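Local coordinates for protein NAD(P)-dependent oxidoreductase (Pseudomonas putida, PDB 7A3W) that probably catalyses NADPH-dependent reduction of imines, with conjugate reduction and reductive amination among its activities, at residues A64-I69 against H150-T155; A247-V252 against A268-C273; A189-G194 against Q206-L211; R109-V114 against G119-A124. All blocks are in the same frame, centred on the assembly; numbering follows the deposited sequence. Where two conformers were deposited one is given.

Contact 1. Residues A64-I69 against H150-T155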
loop_
_atom_site.group_PDB
_atom_site.type_symbol
_atom_site.label_atom_id
_atom_site.label_comp_id
_atom_site.label_asym_id
_atom_site.label_seq_id
_atom_site.Cartn_x
_atom_site.Cartn_y
_atom_site.Cartn_z
ATOM N N ALA B 64 -4.319 -35.094 -22.012
ATOM C CA ALA B 64 -5.202 -35.719 -21.001
ATOM C C ALA B 64 -6.474 -34.892 -20.767
ATOM O O ALA B 64 -7.460 -35.454 -20.270
ATOM C CB ALA B 64 -4.426 -35.890 -19.721
ATOM N N SER B 65 -6.461 -33.588 -21.051
ATOM C CA SER B 65 -7.529 -32.654 -20.602
ATOM C C SER B 65 -7.867 -31.639 -21.695
ATOM O O SER B 65 -6.997 -31.342 -22.540
ATOM C CB SER B 65 -7.118 -31.952 -19.316
ATOM O OG SER B 65 -6.673 -32.884 -18.355
ATOM N N ASN B 66 -9.062 -31.046 -21.605
ATOM C CA ASN B 66 -9.436 -29.899 -22.482
ATOM C C ASN B 66 -9.178 -28.567 -21.746
ATOM O O ASN B 66 -9.374 -27.533 -22.376
ATOM C CB ASN B 66 -10.883 -30.007 -22.981
ATOM C CG ASN B 66 -11.915 -29.653 -21.930
ATOM O OD1 ASN B 66 -11.595 -29.499 -20.752
ATOM N ND2 ASN B 66 -13.160 -29.476 -22.352
ATOM N N LEU B 67 -8.738 -28.580 -20.480
ATOM C CA LEU B 67 -8.306 -27.354 -19.755
ATOM C C LEU B 67 -6.903 -27.575 -19.175
ATOM O O LEU B 67 -6.726 -28.465 -18.344
ATOM C CB LEU B 67 -9.298 -27.020 -18.637
ATOM C CG LEU B 67 -8.919 -25.818 -17.774
ATOM C CD1 LEU B 67 -8.759 -24.571 -18.617
ATOM C CD2 LEU B 67 -9.943 -25.610 -16.667
ATOM N N ILE B 68 -5.938 -26.819 -19.670
ATOM C CA ILE B 68 -4.498 -26.983 -19.363
ATOM C C ILE B 68 -4.017 -25.709 -18.661
ATOM O O ILE B 68 -3.882 -24.656 -19.327
ATOM C CB ILE B 68 -3.685 -27.219 -20.641
ATOM C CG1 ILE B 68 -4.293 -28.232 -21.620
ATOM C CG2 ILE B 68 -2.249 -27.543 -20.248
ATOM C CD1 ILE B 68 -4.648 -29.584 -21.024
ATOM N N ILE B 69 -3.700 -25.808 -17.376
ATOM C CA ILE B 69 -3.285 -24.642 -16.541
ATOM C C ILE B 69 -1.767 -24.686 -16.402
ATOM O O ILE B 69 -1.245 -25.724 -16.002
ATOM C CB ILE B 69 -3.991 -24.659 -15.182
ATOM C CG1 ILE B 69 -5.503 -24.505 -15.357
ATOM C CG2 ILE B 69 -3.398 -23.601 -14.269
ATOM C CD1 ILE B 69 -6.283 -24.929 -14.142
ATOM N N HIS B 150 -15.108 -18.356 -20.787
ATOM C CA HIS B 150 -16.483 -18.542 -20.256
ATOM C C HIS B 150 -16.817 -20.033 -20.188
ATOM O O HIS B 150 -17.453 -20.445 -19.197
ATOM C CB HIS B 150 -17.486 -17.643 -20.998
ATOM C CG HIS B 150 -17.273 -16.200 -20.683
ATOM N ND1 HIS B 150 -17.692 -15.626 -19.506
ATOM C CD2 HIS B 150 -16.632 -15.220 -21.362
ATOM C CE1 HIS B 150 -17.340 -14.352 -19.488
ATOM N NE2 HIS B 150 -16.681 -14.078 -20.610
ATOM N N ALA B 151 -16.399 -20.833 -21.166
ATOM C CA ALA B 151 -16.600 -22.305 -21.151
ATOM C C ALA B 151 -15.981 -22.908 -19.871
ATOM O O ALA B 151 -16.595 -23.814 -19.251
ATOM C CB ALA B 151 -16.054 -22.910 -22.407
ATOM N N HIS B 152 -14.817 -22.415 -19.434
ATOM C CA HIS B 152 -14.082 -22.976 -18.265
ATOM C C HIS B 152 -14.244 -22.122 -17.005
ATOM O O HIS B 152 -13.596 -22.430 -16.004
ATOM C CB HIS B 152 -12.623 -23.203 -18.670
ATOM C CG HIS B 152 -12.501 -24.227 -19.735
ATOM N ND1 HIS B 152 -12.721 -25.566 -19.482
ATOM C CD2 HIS B 152 -12.218 -24.124 -21.054
ATOM C CE1 HIS B 152 -12.562 -26.235 -20.608
ATOM N NE2 HIS B 152 -12.239 -25.379 -21.578
ATOM N N GLU B 153 -15.087 -21.087 -17.037
ATOM C CA GLU B 153 -15.174 -20.086 -15.943
ATOM C C GLU B 153 -15.498 -20.799 -14.627
ATOM O O GLU B 153 -14.863 -20.458 -13.624
ATOM C CB GLU B 153 -16.204 -19.011 -16.287
ATOM C CG GLU B 153 -16.410 -17.970 -15.207
ATOM C CD GLU B 153 -17.398 -16.890 -15.604
ATOM O OE1 GLU B 153 -17.269 -15.768 -15.090
ATOM O OE2 GLU B 153 -18.265 -17.169 -16.453
ATOM N N SER B 154 -16.468 -21.714 -14.616
ATOM C CA SER B 154 -16.877 -22.410 -13.367
ATOM C C SER B 154 -15.727 -23.260 -12.831
ATOM O O SER B 154 -15.493 -23.258 -11.621
ATOM C CB SER B 154 -18.079 -23.257 -13.565
ATOM O OG SER B 154 -19.158 -22.414 -13.841
ATOM N N THR B 155 -15.039 -23.973 -13.698
ATOM C CA THR B 155 -13.862 -24.769 -13.281
ATOM C C THR B 155 -12.832 -23.833 -12.659
ATOM O O THR B 155 -12.368 -24.147 -11.565
ATOM C CB THR B 155 -13.263 -25.544 -14.450
ATOM O OG1 THR B 155 -14.331 -26.385 -14.876
ATOM C CG2 THR B 155 -12.056 -26.370 -14.058
HETATM O O HOH W 1 -11.638 -25.696 -24.262
#
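Leu67 lays its CB over one face of the imidazole of His152 in a CH-pi contact, 4.1 Å from CB to the ring centroid. With CG anti to the backbone N (chi1 177°), the leucine branches run on across the same ring, and CD1 comes to 3.9 Å from His152 CG. The other methyl goes further along the helix and meets Thr155 tip to tip; Leu67 CD2 and Thr155 CG2 are 3.4 Å apart, tighter than usual for two carbons. Asn66 comes to the ring's edge, its amide almost perpendicular to the imidazole (88°), with OD1 3.4 Å from His152 CE1. These side chains seat helix 146-157 against the start of strand 67-70, in the Rossmann-type domain that carries the family's NAD-binding fold. A water lies in the ring plane 2.8 Å from His152 NE2 and donates a weak hydrogen bond to Asn66 O, joining the imidazole to the backbone just before the strand. An alanine in place of His152 would take away the flat surface under Leu67 and is likely to open a gap there, leaving the water without its ring partner. Further out, His152 also touches Thr95, and Thr155 packs on Val11 and Tyr32. Backbone hydrogen bonds of Leu67 with Ser12 and of Ile68 with Thr95 and Val97 fix the strand between its two neighbours in the sheet.

Contact 2. Residues A247-V252 against A268-C273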
loop_
_atom_site.group_PDB
_atom_site.type_symbol
_atom_site.label_atom_id
_atom_site.label_comp_id
_atom_site.label_asym_id
_atom_site.label_seq_id
_atom_site.Cartn_x
_atom_site.Cartn_y
_atom_site.Cartn_z
ATOM N N ALA B 247 7.812 18.716 2.813
ATOM C CA ALA B 247 8.347 19.198 4.103
ATOM C C ALA B 247 8.126 18.108 5.148
ATOM O O ALA B 247 9.006 17.864 5.931
ATOM C CB ALA B 247 7.705 20.496 4.505
ATOM N N GLY B 248 6.947 17.494 5.157
ATOM C CA GLY B 248 6.625 16.405 6.098
ATOM C C GLY B 248 7.491 15.179 5.867
ATOM O O GLY B 248 8.015 14.631 6.845
ATOM N N GLN B 249 7.652 14.735 4.621
ATOM C CA GLN B 249 8.384 13.473 4.354
ATOM C C GLN B 249 9.885 13.696 4.557
ATOM O O GLN B 249 10.580 12.701 4.756
ATOM C CB GLN B 249 8.069 12.870 2.984
ATOM C CG GLN B 249 8.051 11.355 3.028
ATOM C CD GLN B 249 6.871 10.766 3.765
ATOM O OE1 GLN B 249 5.978 11.478 4.208
ATOM N NE2 GLN B 249 6.849 9.446 3.871
ATOM N N GLU B 250 10.369 14.938 4.538
ATOM C CA GLU B 250 11.796 15.180 4.836
ATOM C C GLU B 250 12.034 14.938 6.330
ATOM O O GLU B 250 13.143 14.539 6.710
ATOM C CB GLU B 250 12.212 16.587 4.423
ATOM C CG GLU B 250 12.375 16.750 2.931
ATOM C CD GLU B 250 12.592 18.192 2.494
ATOM O OE1 GLU B 250 12.252 19.104 3.273
ATOM O OE2 GLU B 250 13.070 18.409 1.364
ATOM N N VAL B 251 11.017 15.139 7.159
ATOM C CA VAL B 251 11.064 14.780 8.606
ATOM C C VAL B 251 11.057 13.257 8.732
ATOM O O VAL B 251 11.827 12.719 9.513
ATOM C CB VAL B 251 9.911 15.462 9.366
ATOM C CG1 VAL B 251 9.850 15.068 10.835
ATOM C CG2 VAL B 251 10.052 16.972 9.221
ATOM N N VAL B 252 10.213 12.561 7.980
ATOM C CA VAL B 252 10.203 11.069 7.972
ATOM C C VAL B 252 11.617 10.584 7.585
ATOM O O VAL B 252 12.164 9.726 8.268
ATOM C CB VAL B 252 9.117 10.525 7.036
ATOM C CG1 VAL B 252 9.194 9.014 6.887
ATOM C CG2 VAL B 252 7.725 10.923 7.514
ATOM N N ALA B 268 12.226 7.163 -2.991
ATOM C CA ALA B 268 11.459 7.036 -4.254
ATOM C C ALA B 268 10.289 8.025 -4.251
ATOM O O ALA B 268 10.124 8.787 -5.214
ATOM C CB ALA B 268 11.016 5.604 -4.444
ATOM N N TYR B 269 9.479 8.031 -3.205
ATOM C CA TYR B 269 8.327 8.956 -3.109
ATOM C C TYR B 269 8.820 10.406 -3.170
ATOM O O TYR B 269 8.237 11.215 -3.891
ATOM C CB TYR B 269 7.551 8.685 -1.826
ATOM C CG TYR B 269 6.601 9.781 -1.437
ATOM C CD1 TYR B 269 5.387 9.976 -2.089
ATOM C CD2 TYR B 269 6.918 10.626 -0.395
ATOM C CE1 TYR B 269 4.520 10.979 -1.699
ATOM C CE2 TYR B 269 6.066 11.630 0.008
ATOM C CZ TYR B 269 4.851 11.788 -0.624
ATOM O OH TYR B 269 4.032 12.791 -0.197
ATOM N N LEU B 270 9.894 10.736 -2.455
ATOM C CA LEU B 270 10.398 12.140 -2.442
ATOM C C LEU B 270 10.857 12.527 -3.848
ATOM O O LEU B 270 10.615 13.689 -4.231
ATOM C CB LEU B 270 11.511 12.303 -1.407
ATOM C CG LEU B 270 11.028 12.637 -0.000
ATOM C CD1 LEU B 270 12.185 12.577 0.987
ATOM C CD2 LEU B 270 10.346 13.999 0.035
ATOM N N SER B 271 11.467 11.605 -4.592
ATOM C CA SER B 271 11.921 11.875 -5.981
ATOM C C SER B 271 10.710 12.220 -6.848
ATOM O O SER B 271 10.815 13.114 -7.696
ATOM C CB SER B 271 12.732 10.728 -6.557
ATOM O OG SER B 271 11.902 9.649 -6.964
ATOM N N TYR B 272 9.565 11.564 -6.647
ATOM C CA TYR B 272 8.353 11.833 -7.445
ATOM C C TYR B 272 7.781 13.197 -7.039
ATOM O O TYR B 272 7.348 13.975 -7.915
ATOM C CB TYR B 272 7.347 10.702 -7.287
ATOM C CG TYR B 272 7.818 9.372 -7.822
ATOM C CD1 TYR B 272 8.874 9.285 -8.711
ATOM C CD2 TYR B 272 7.153 8.199 -7.490
ATOM C CE1 TYR B 272 9.284 8.073 -9.232
ATOM C CE2 TYR B 272 7.544 6.975 -8.016
ATOM C CZ TYR B 272 8.622 6.913 -8.888
ATOM O OH TYR B 272 9.057 5.735 -9.430
ATOM N N CYS B 273 7.772 13.488 -5.741
ATOM C CA CYS B 273 7.406 14.821 -5.218
ATOM C C CYS B 273 8.265 15.892 -5.885
ATOM O O CYS B 273 7.705 16.895 -6.314
ATOM C CB CYS B 273 7.567 14.895 -3.716
ATOM S SG CYS B 273 6.263 13.978 -2.850
HETATM O O HOH W 2 4.341 13.519 2.526
#
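In the antiparallel pair formed by helices 242-258 and 264-278, Gln249 sets its aliphatic stem against the edge of the Tyr269 ring. The short helical segments pass 10.6 Å apart with their directions at 157°. Gln249 CG lies 3.6 Å from Tyr269 CE2, while CB, close to the ring plane, also reaches Leu270 CD2 at 3.9 Å. A bend at chi2 (71°) turns the amide across the tyrosine, the two planes 73° apart. One water then joins their polar ends: it donates to Gln249 OE1 at 3.1 Å and accepts from Tyr269 OH at 2.8 Å. Both helices belong to the C-terminal reductive aminase-like domain, and here they meet the second subunit, whose Tyr181 O binds Gln249 NE2 and whose Phe185 stacks on Tyr269. The side chain of Gln249 is about 8 Å from a bound NADPH, so the contact lies near the cofactor cleft. A leucine at Gln249 would probably leave the bridging water without its acceptor and Tyr181 O of the second subunit without its amide donor. One turn further along the same helix as Tyr269, Cys273 SG sits 3.4 Å above the plane of the Tyr269 ring, near its rim. On the other helix, Glu250 OE2 forms a salt bridge with Arg274.

Contact 3. Residues A189-G194 against Q206-L211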
loop_
_atom_site.group_PDB
_atom_site.type_symbol
_atom_site.label_atom_id
_atom_site.label_comp_id
_atom_site.label_asym_id
_atom_site.label_seq_id
_atom_site.Cartn_x
_atom_site.Cartn_y
_atom_site.Cartn_z
ATOM N N ALA B 189 7.187 -3.028 0.560
ATOM C CA ALA B 189 8.518 -2.528 0.954
ATOM C C ALA B 189 8.348 -1.285 1.850
ATOM O O ALA B 189 9.087 -1.152 2.866
ATOM C CB ALA B 189 9.352 -2.239 -0.246
ATOM N N ALA B 190 7.422 -0.398 1.499
ATOM C CA ALA B 190 7.119 0.805 2.314
ATOM C C ALA B 190 6.687 0.345 3.707
ATOM O O ALA B 190 7.083 0.962 4.681
ATOM C CB ALA B 190 6.029 1.643 1.666
ATOM N N TRP B 191 5.810 -0.662 3.793
ATOM C CA TRP B 191 5.330 -1.157 5.105
ATOM C C TRP B 191 6.519 -1.641 5.949
ATOM O O TRP B 191 6.613 -1.271 7.144
ATOM C CB TRP B 191 4.280 -2.254 4.943
ATOM C CG TRP B 191 3.813 -2.703 6.287
ATOM C CD1 TRP B 191 2.862 -2.106 7.054
ATOM C CD2 TRP B 191 4.334 -3.797 7.066
ATOM N NE1 TRP B 191 2.721 -2.773 8.238
ATOM C CE2 TRP B 191 3.625 -3.802 8.284
ATOM C CE3 TRP B 191 5.298 -4.785 6.849
ATOM C CZ2 TRP B 191 3.862 -4.749 9.281
ATOM C CZ3 TRP B 191 5.559 -5.695 7.844
ATOM C CH2 TRP B 191 4.835 -5.695 9.036
ATOM N N LEU B 192 7.408 -2.436 5.357
ATOM C CA LEU B 192 8.621 -2.948 6.040
ATOM C C LEU B 192 9.460 -1.763 6.507
ATOM O O LEU B 192 9.943 -1.799 7.647
ATOM C CB LEU B 192 9.446 -3.819 5.083
ATOM C CG LEU B 192 8.806 -5.143 4.707
ATOM C CD1 LEU B 192 9.523 -5.756 3.507
ATOM C CD2 LEU B 192 8.821 -6.068 5.909
ATOM N N GLU B 193 9.654 -0.778 5.641
ATOM C CA GLU B 193 10.453 0.434 5.957
ATOM C C GLU B 193 9.881 1.136 7.209
ATOM O O GLU B 193 10.652 1.486 8.109
ATOM C CB GLU B 193 10.454 1.303 4.715
ATOM C CG GLU B 193 11.380 2.471 4.805
ATOM C CD GLU B 193 11.715 3.065 3.442
ATOM O OE1 GLU B 193 12.136 2.286 2.531
ATOM O OE2 GLU B 193 11.586 4.283 3.288
ATOM N N GLY B 194 8.554 1.275 7.296
ATOM C CA GLY B 194 7.863 1.809 8.484
ATOM C C GLY B 194 7.979 0.897 9.700
ATOM O O GLY B 194 8.223 1.403 10.816
ATOM N N GLN B 206 4.149 -6.411 16.210
ATOM C CA GLN B 206 2.715 -6.710 16.466
ATOM C C GLN B 206 1.972 -5.400 16.739
ATOM O O GLN B 206 0.813 -5.269 16.272
ATOM C CB GLN B 206 2.486 -7.715 17.596
ATOM C CG GLN B 206 2.755 -9.167 17.206
ATOM C CD GLN B 206 1.894 -9.692 16.076
ATOM O OE1 GLN B 206 2.392 -10.110 15.021
ATOM N NE2 GLN B 206 0.585 -9.702 16.293
ATOM N N ASP B 207 2.593 -4.459 17.454
ATOM C CA ASP B 207 1.952 -3.153 17.750
ATOM C C ASP B 207 1.869 -2.343 16.446
ATOM O O ASP B 207 0.851 -1.726 16.206
ATOM C CB ASP B 207 2.664 -2.422 18.883
ATOM C CG ASP B 207 2.455 -3.063 20.249
ATOM O OD1 ASP B 207 1.467 -3.864 20.410
ATOM O OD2 ASP B 207 3.255 -2.755 21.134
ATOM N N PHE B 208 2.889 -2.379 15.595
ATOM C CA PHE B 208 2.837 -1.676 14.284
ATOM C C PHE B 208 1.783 -2.317 13.373
ATOM O O PHE B 208 1.059 -1.591 12.692
ATOM C CB PHE B 208 4.218 -1.656 13.640
ATOM C CG PHE B 208 4.276 -0.756 12.439
ATOM C CD1 PHE B 208 4.263 0.625 12.597
ATOM C CD2 PHE B 208 4.319 -1.291 11.160
ATOM C CE1 PHE B 208 4.336 1.448 11.488
ATOM C CE2 PHE B 208 4.389 -0.456 10.064
ATOM C CZ PHE B 208 4.390 0.895 10.230
ATOM N N LYS B 209 1.666 -3.649 13.379
ATOM C CA LYS B 209 0.566 -4.377 12.679
ATOM C C LYS B 209 -0.799 -3.846 13.154
ATOM O O LYS B 209 -1.706 -3.664 12.313
ATOM C CB LYS B 209 0.671 -5.883 12.943
ATOM C CG LYS B 209 -0.586 -6.704 12.641
ATOM C CD LYS B 209 -0.518 -8.098 13.241
ATOM C CE LYS B 209 -1.859 -8.799 13.270
ATOM N NZ LYS B 209 -1.831 -10.001 14.131
ATOM N N ALA B 210 -0.980 -3.637 14.462
ATOM C CA ALA B 210 -2.285 -3.206 15.017
ATOM C C ALA B 210 -2.628 -1.782 14.545
ATOM O O ALA B 210 -3.807 -1.489 14.395
ATOM C CB ALA B 210 -2.275 -3.294 16.519
ATOM N N LEU B 211 -1.633 -0.938 14.282
ATOM C CA LEU B 211 -1.847 0.463 13.823
ATOM C C LEU B 211 -1.952 0.533 12.282
ATOM O O LEU B 211 -2.477 1.541 11.752
ATOM C CB LEU B 211 -0.669 1.320 14.294
ATOM C CG LEU B 211 -0.587 1.517 15.802
ATOM C CD1 LEU B 211 0.763 2.096 16.197
ATOM C CD2 LEU B 211 -1.734 2.385 16.300
#
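Trp191 and Phe208 each hold CG anti to the backbone N (chi1 -179° and -170°), and these torsions send the two rings past one another in opposite directions between their helices. Trp191 leaves its backbone to one side of the facing helix, and the end of the indole comes nearer; Phe208 leaves its backbone toward the facing helix. Their planes meet at 46°, an oblique pairing with the five-membered ring and phenyl centroids 5.1 Å apart. Phe208 CE2 lies over a face of the indole, 3.4 Å from Trp191 NE1. One face of the phenylalanine ring is covered by the backbone of Gly194, whose carbonyl carbon C comes within 3.6 Å of Phe208 CZ. A CB at this glycine would stand only 3.1 Å from CZ, so the lack of a side chain lets the ring lie close against the helix. Ser212 OG, itself bonded to the backbone O of Phe208, is hydrogen-bonded to Trp191 NE1 and so fixes the turn of the indole. Ala195 and Ala198 also touch the phenylalanine. From the second subunit, Phe183 meets Trp191 edge-to-face, Leu180 packs on Phe208, and Asp228 forms a salt bridge with Lys209. Long helices packed against those of a partner subunit are characteristic of the intertwined, helical C-terminal domain of imine reductases.

Contact 4. Residues R109-V114 against G119-A124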
loop_
_atom_site.group_PDB
_atom_site.type_symbol
_atom_site.label_atom_id
_atom_site.label_comp_id
_atom_site.label_asym_id
_atom_site.label_seq_id
_atom_site.Cartn_x
_atom_site.Cartn_y
_atom_site.Cartn_z
ATOM N N ARG B 109 4.134 -14.525 -28.442
ATOM C CA ARG B 109 4.780 -15.748 -28.991
ATOM C C ARG B 109 3.952 -16.982 -28.614
ATOM O O ARG B 109 3.683 -17.819 -29.505
ATOM C CB ARG B 109 6.221 -15.862 -28.494
ATOM C CG ARG B 109 7.163 -14.843 -29.118
ATOM C CD ARG B 109 8.621 -15.150 -28.846
ATOM N NE ARG B 109 9.494 -14.250 -29.583
ATOM N N ILE B 110 3.533 -17.074 -27.354
ATOM C CA ILE B 110 2.779 -18.253 -26.850
ATOM C C ILE B 110 1.422 -18.316 -27.542
ATOM O O ILE B 110 1.083 -19.410 -28.036
ATOM C CB ILE B 110 2.669 -18.246 -25.327
ATOM C CG1 ILE B 110 4.043 -18.481 -24.705
ATOM C CG2 ILE B 110 1.664 -19.273 -24.849
ATOM C CD1 ILE B 110 4.126 -18.067 -23.250
ATOM N N ALA B 111 0.704 -17.200 -27.632
ATOM C CA ALA B 111 -0.640 -17.166 -28.264
ATOM C C ALA B 111 -0.535 -17.677 -29.715
ATOM O O ALA B 111 -1.422 -18.415 -30.143
ATOM C CB ALA B 111 -1.237 -15.781 -28.206
ATOM N N LYS B 112 0.533 -17.300 -30.420
ATOM C CA LYS B 112 0.779 -17.671 -31.827
ATOM C C LYS B 112 0.983 -19.190 -31.900
ATOM O O LYS B 112 0.243 -19.847 -32.654
ATOM C CB LYS B 112 1.986 -16.878 -32.343
ATOM C CG LYS B 112 2.327 -17.053 -33.807
ATOM C CD LYS B 112 3.796 -16.772 -34.131
ATOM N N ARG B 113 1.922 -19.729 -31.112
ATOM C CA ARG B 113 2.224 -21.184 -31.079
ATOM C C ARG B 113 0.952 -21.973 -30.715
ATOM O O ARG B 113 0.695 -22.945 -31.411
ATOM C CB ARG B 113 3.377 -21.483 -30.111
ATOM C CG ARG B 113 4.732 -20.986 -30.588
ATOM C CD ARG B 113 5.875 -21.882 -30.083
ATOM N NE ARG B 113 6.740 -22.332 -31.164
ATOM C CZ ARG B 113 6.446 -23.314 -32.026
ATOM N NH1 ARG B 113 5.307 -23.987 -31.935
ATOM N NH2 ARG B 113 7.309 -23.623 -32.979
ATOM N N VAL B 114 0.173 -21.548 -29.716
ATOM C CA VAL B 114 -1.046 -22.297 -29.295
ATOM C C VAL B 114 -2.028 -22.295 -30.472
ATOM O O VAL B 114 -2.607 -23.369 -30.793
ATOM C CB VAL B 114 -1.669 -21.761 -27.991
ATOM C CG1 VAL B 114 -3.063 -22.328 -27.735
ATOM C CG2 VAL B 114 -0.758 -22.014 -26.796
ATOM N N GLY B 119 -5.224 -24.733 -30.653
ATOM C CA GLY B 119 -5.626 -24.555 -29.248
ATOM C C GLY B 119 -6.219 -23.180 -29.044
ATOM O O GLY B 119 -6.130 -22.336 -29.954
ATOM N N LEU B 120 -6.845 -22.987 -27.899
ATOM C CA LEU B 120 -7.456 -21.715 -27.450
ATOM C C LEU B 120 -6.600 -21.211 -26.292
ATOM O O LEU B 120 -6.202 -22.051 -25.464
ATOM C CB LEU B 120 -8.874 -21.976 -26.945
ATOM C CG LEU B 120 -10.028 -22.048 -27.946
ATOM C CD1 LEU B 120 -9.589 -22.221 -29.376
ATOM C CD2 LEU B 120 -10.985 -23.149 -27.531
ATOM N N TYR B 121 -6.347 -19.907 -26.212
ATOM C CA TYR B 121 -5.372 -19.333 -25.260
ATOM C C TYR B 121 -6.012 -18.253 -24.398
ATOM O O TYR B 121 -6.666 -17.293 -24.908
ATOM C CB TYR B 121 -4.171 -18.750 -26.001
ATOM C CG TYR B 121 -3.092 -18.287 -25.066
ATOM C CD1 TYR B 121 -2.386 -19.184 -24.282
ATOM C CD2 TYR B 121 -2.832 -16.940 -24.888
ATOM C CE1 TYR B 121 -1.404 -18.758 -23.395
ATOM C CE2 TYR B 121 -1.869 -16.494 -23.997
ATOM C CZ TYR B 121 -1.141 -17.403 -23.259
ATOM O OH TYR B 121 -0.172 -16.931 -22.414
ATOM N N VAL B 122 -5.798 -18.389 -23.088
ATOM C CA VAL B 122 -6.178 -17.388 -22.068
ATOM C C VAL B 122 -4.924 -17.113 -21.243
ATOM O O VAL B 122 -4.327 -18.064 -20.739
ATOM C CB VAL B 122 -7.352 -17.896 -21.213
ATOM C CG1 VAL B 122 -7.784 -16.862 -20.198
ATOM C CG2 VAL B 122 -8.512 -18.297 -22.097
ATOM N N ASP B 123 -4.555 -15.841 -21.128
ATOM C CA ASP B 123 -3.435 -15.415 -20.261
ATOM C C ASP B 123 -4.020 -15.028 -18.904
ATOM O O ASP B 123 -5.192 -14.596 -18.843
ATOM C CB ASP B 123 -2.629 -14.306 -20.925
ATOM C CG ASP B 123 -1.235 -14.274 -20.329
ATOM O OD1 ASP B 123 -0.557 -15.292 -20.482
ATOM O OD2 ASP B 123 -0.876 -13.264 -19.684
ATOM N N ALA B 124 -3.289 -15.245 -17.815
ATOM C CA ALA B 124 -3.874 -15.099 -16.467
ATOM C C ALA B 124 -2.801 -14.633 -15.483
ATOM O O ALA B 124 -1.584 -14.642 -15.802
ATOM C CB ALA B 124 -4.559 -16.367 -16.033
#
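Tyr121 extends from its strand into the side of the helix 109-114, starting with CB, which rests against Val114 CG1. Because CG is anti to the backbone N (chi1 -174°), the ring runs along the helix surface, with one face lying over Ala111 CA. At the first ring positions CD2 meets Ala111 CB at 3.9 Å and CD1 meets Val114 CG2 at 4.1 Å. Farther out, CE1 is in close contact with Ile110 CG2, 3.4 Å away, the isoleucine crossing the tyrosine obliquely. The tip is polar: OH is hydrogen-bonded to Asn98 ND2 and gives a weak bond to Asp123 OD1, whose charge is also paired with Lys75. Helix 104-116 and strand 120-126 are the last two elements of a beta-alpha-beta unit that begins with strand 95-98, and here the helix and strand segments run nearly antiparallel, at 160°. At the turn between them Gly119 N donates to Val114 O at 3.0 Å. Val114 CG1 presses on the same glycine, 3.5 Å from its carbonyl carbon C, where any CB would collide with the methyl. Leu120 leaves the strand away from the helix, and its side chain touches Thr95 and Asn145.

How the contacts relate
From the N terminus, the chain first opens contact 1 at 64-69, on the fourth strand of the Rossmann sheet, and closes it 81 residues later at helix 146-157. Contact 4 lies wholly within that span, a short local closure between helix 104-116 and the next strand; both reach the same sheet, with centres about 14 Å apart. The chain then leaves this domain. Contact 3 joins helices 173-200 and 205-232, and contact 2, later and in series with it, joins helices 242-258 and 264-278. No closures cross. Contacts 2 and 3, centres about 18 Å apart, both touch the second subunit, whereas contacts 1 and 4 stay within one chain, on the opposite side of its centre.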